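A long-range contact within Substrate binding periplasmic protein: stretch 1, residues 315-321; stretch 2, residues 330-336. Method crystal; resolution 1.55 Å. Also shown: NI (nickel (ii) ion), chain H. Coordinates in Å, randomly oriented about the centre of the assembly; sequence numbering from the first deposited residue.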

# COMPACT_ATOMS: atom_id res chain seq x y z
N ALA A 315 18.13 3.24 -14.41
CA ALA A 315 17.25 2.28 -15.07
C ALA A 315 15.79 2.50 -14.67
O ALA A 315 14.89 2.42 -15.50
CB ALA A 315 17.69 0.86 -14.71
N LEU A 316 15.56 2.78 -13.39
CA LEU A 316 14.21 3.01 -12.91
C LEU A 316 13.55 4.20 -13.61
O LEU A 316 12.40 4.12 -14.03
CB LEU A 316 14.22 3.25 -11.40
CG LEU A 316 14.45 2.02 -10.52
CD1 LEU A 316 14.83 2.45 -9.12
CD2 LEU A 316 13.19 1.17 -10.51
N THR A 317 14.30 5.29 -13.75
CA THR A 317 13.76 6.49 -14.39
C THR A 317 13.43 6.28 -15.86
O THR A 317 12.77 7.12 -16.47
CB THR A 317 14.74 7.68 -14.28
OG1 THR A 317 15.90 7.43 -15.08
CG2 THR A 317 15.16 7.88 -12.84
N GLU A 318 13.87 5.17 -16.44
CA GLU A 318 13.61 4.93 -17.85
C GLU A 318 12.64 3.79 -18.15
O GLU A 318 12.46 3.41 -19.30
CB GLU A 318 14.93 4.73 -18.59
CG GLU A 318 15.89 5.88 -18.35
CD GLU A 318 17.12 5.83 -19.22
OE1 GLU A 318 17.77 4.77 -19.29
OE2 GLU A 318 17.45 6.88 -19.81
N LEU A 319 12.02 3.23 -17.11
CA LEU A 319 11.04 2.17 -17.32
C LEU A 319 9.82 2.84 -17.96
O LEU A 319 9.19 3.70 -17.35
CB LEU A 319 10.63 1.53 -15.98
CG LEU A 319 11.65 0.66 -15.25
CD1 LEU A 319 11.00 0.06 -14.02
CD2 LEU A 319 12.16 -0.45 -16.17
N ARG A 320 9.51 2.45 -19.20
CA ARG A 320 8.38 3.03 -19.92
C ARG A 320 7.37 1.94 -20.27
O ARG A 320 7.53 1.23 -21.26
CB ARG A 320 8.87 3.71 -21.21
CG ARG A 320 7.79 4.49 -21.98
CD ARG A 320 7.17 5.57 -21.12
NE ARG A 320 6.63 6.70 -21.88
CZ ARG A 320 5.52 6.67 -22.61
NH1 ARG A 320 4.80 5.57 -22.71
NH2 ARG A 320 5.12 7.77 -23.24
N ASP A 321 6.35 1.82 -19.43
CA ASP A 321 5.29 0.83 -19.61
C ASP A 321 5.77 -0.61 -19.48
O ASP A 321 5.36 -1.49 -20.25
CB ASP A 321 4.60 1.03 -20.96
CG ASP A 321 4.11 2.45 -21.15
OD1 ASP A 321 3.41 2.97 -20.26
OD2 ASP A 321 4.42 3.04 -22.21
N VAL A 330 4.13 -0.18 -15.67
CA VAL A 330 4.73 0.88 -14.88
C VAL A 330 5.54 1.82 -15.77
O VAL A 330 6.36 1.37 -16.57
CB VAL A 330 5.64 0.29 -13.79
CG1 VAL A 330 6.23 1.40 -12.94
CG2 VAL A 330 4.85 -0.68 -12.92
N ASP A 331 5.29 3.11 -15.63
CA ASP A 331 6.00 4.13 -16.41
C ASP A 331 6.54 5.18 -15.44
O ASP A 331 5.78 5.98 -14.89
CB ASP A 331 5.04 4.78 -17.41
CG ASP A 331 5.65 5.97 -18.12
OD1 ASP A 331 6.89 6.13 -18.07
OD2 ASP A 331 4.89 6.76 -18.74
N PHE A 332 7.86 5.16 -15.23
CA PHE A 332 8.49 6.12 -14.32
C PHE A 332 9.11 7.31 -15.05
O PHE A 332 9.77 8.13 -14.42
CB PHE A 332 9.60 5.44 -13.49
CG PHE A 332 9.10 4.46 -12.47
CD1 PHE A 332 8.01 4.77 -11.65
CD2 PHE A 332 9.76 3.25 -12.28
CE1 PHE A 332 7.60 3.88 -10.64
CE2 PHE A 332 9.36 2.36 -11.28
CZ PHE A 332 8.28 2.68 -10.46
N THR A 333 8.90 7.41 -16.36
CA THR A 333 9.49 8.52 -17.11
C THR A 333 8.89 9.87 -16.72
O THR A 333 9.54 10.91 -16.85
CB THR A 333 9.36 8.32 -18.64
OG1 THR A 333 7.99 8.26 -19.02
CG2 THR A 333 10.07 7.03 -19.05
N ASP A 334 7.65 9.86 -16.24
CA ASP A 334 6.97 11.07 -15.79
C ASP A 334 6.97 11.00 -14.27
O ASP A 334 6.16 10.29 -13.68
CB ASP A 334 5.53 11.12 -16.31
CG ASP A 334 4.79 12.36 -15.86
OD1 ASP A 334 5.36 13.16 -15.08
OD2 ASP A 334 3.63 12.55 -16.29
N ARG A 335 7.88 11.74 -13.64
CA ARG A 335 8.00 11.71 -12.18
C ARG A 335 6.89 12.41 -11.41
O ARG A 335 6.85 12.33 -10.18
CB ARG A 335 9.36 12.29 -11.76
CG ARG A 335 10.59 11.65 -12.41
CD ARG A 335 10.61 10.13 -12.24
NE ARG A 335 10.60 9.71 -10.83
CZ ARG A 335 11.63 9.81 -10.00
NH1 ARG A 335 12.78 10.33 -10.42
NH2 ARG A 335 11.51 9.40 -8.75
N SER A 336 5.97 13.07 -12.11
CA SER A 336 4.89 13.78 -11.44
C SER A 336 3.68 12.92 -11.10
O SER A 336 2.73 13.40 -10.47
CB SER A 336 4.44 14.97 -12.29
OG SER A 336 3.76 14.54 -13.46
NI NI H . 19.47 6.07 -20.13
O HOH W 1 12.17 10.00 -15.44
O HOH W 2 8.03 8.98 -21.60
O HOH W 3 2.75 5.50 -19.90
O HOH W 4 20.84 4.30 -20.39
O HOH W 5 20.38 8.03 -20.92
O HOH W 6 18.40 5.98 -22.18

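Stretch 1 leaves the end of a helix, turns at Glu318, and is extended only through Leu319 and Arg320 before the corner at Asp321, passing alongside stretch 2, which enters as a strand at Val330. The chains lie antiparallel and come closest in register at Arg320 and Asp331, whose CA atoms are 4.4 Å apart. One backbone hydrogen bond joins the chains next to this pair: Phe332 N donates to Leu319 O at 2.9 Å. The same carbonyl also receives a CA-H...O contact from Asp331 CA at 3.4 Å. Asp321 N lies 2.9 Å from Val330 O.

Phe332 is the apolar centre of the contact. Its CA-to-CB bond points toward stretch 1, and its buried ring meets two buried leucines, which supply apolar surface: CD2 of Phe332 is 3.8 Å from Leu319 CD1, and CE2 is 4.1 Å from Leu316 CD2. A flat, wide side chain suits this position because it can touch both leucines at once. Leu316 O, 3.1 Å from Phe332 CB, sits at the ring edge.

On the more exposed side, charged and polar groups take over. Arg320 is long enough for its guanidinium to meet two carboxylates. Asp331 OD2 lies over one face, 3.6 Å from Arg320 NE, so this salt bridge rests on charge alone; Arg320 NH1 instead donates to Asp321 OD2 at 2.6 Å within a second salt bridge. Asp331 OD1 accepts from Thr333 N (2.9 Å) and Thr333 OG1 (2.6 Å), tying Asp331 to Thr333 within stretch 2. The Thr333 hydroxyl suits its place by also accepting from water 2, which accepts from Arg320 NE, both at 2.7 Å. Asp321 OD1 and Asp331 OD2 approach to 4.3 Å despite their like charges; water 3 donates to both, at 2.6 and 2.7 Å respectively. In all, the contact buries 485 Å², summed over both stretches.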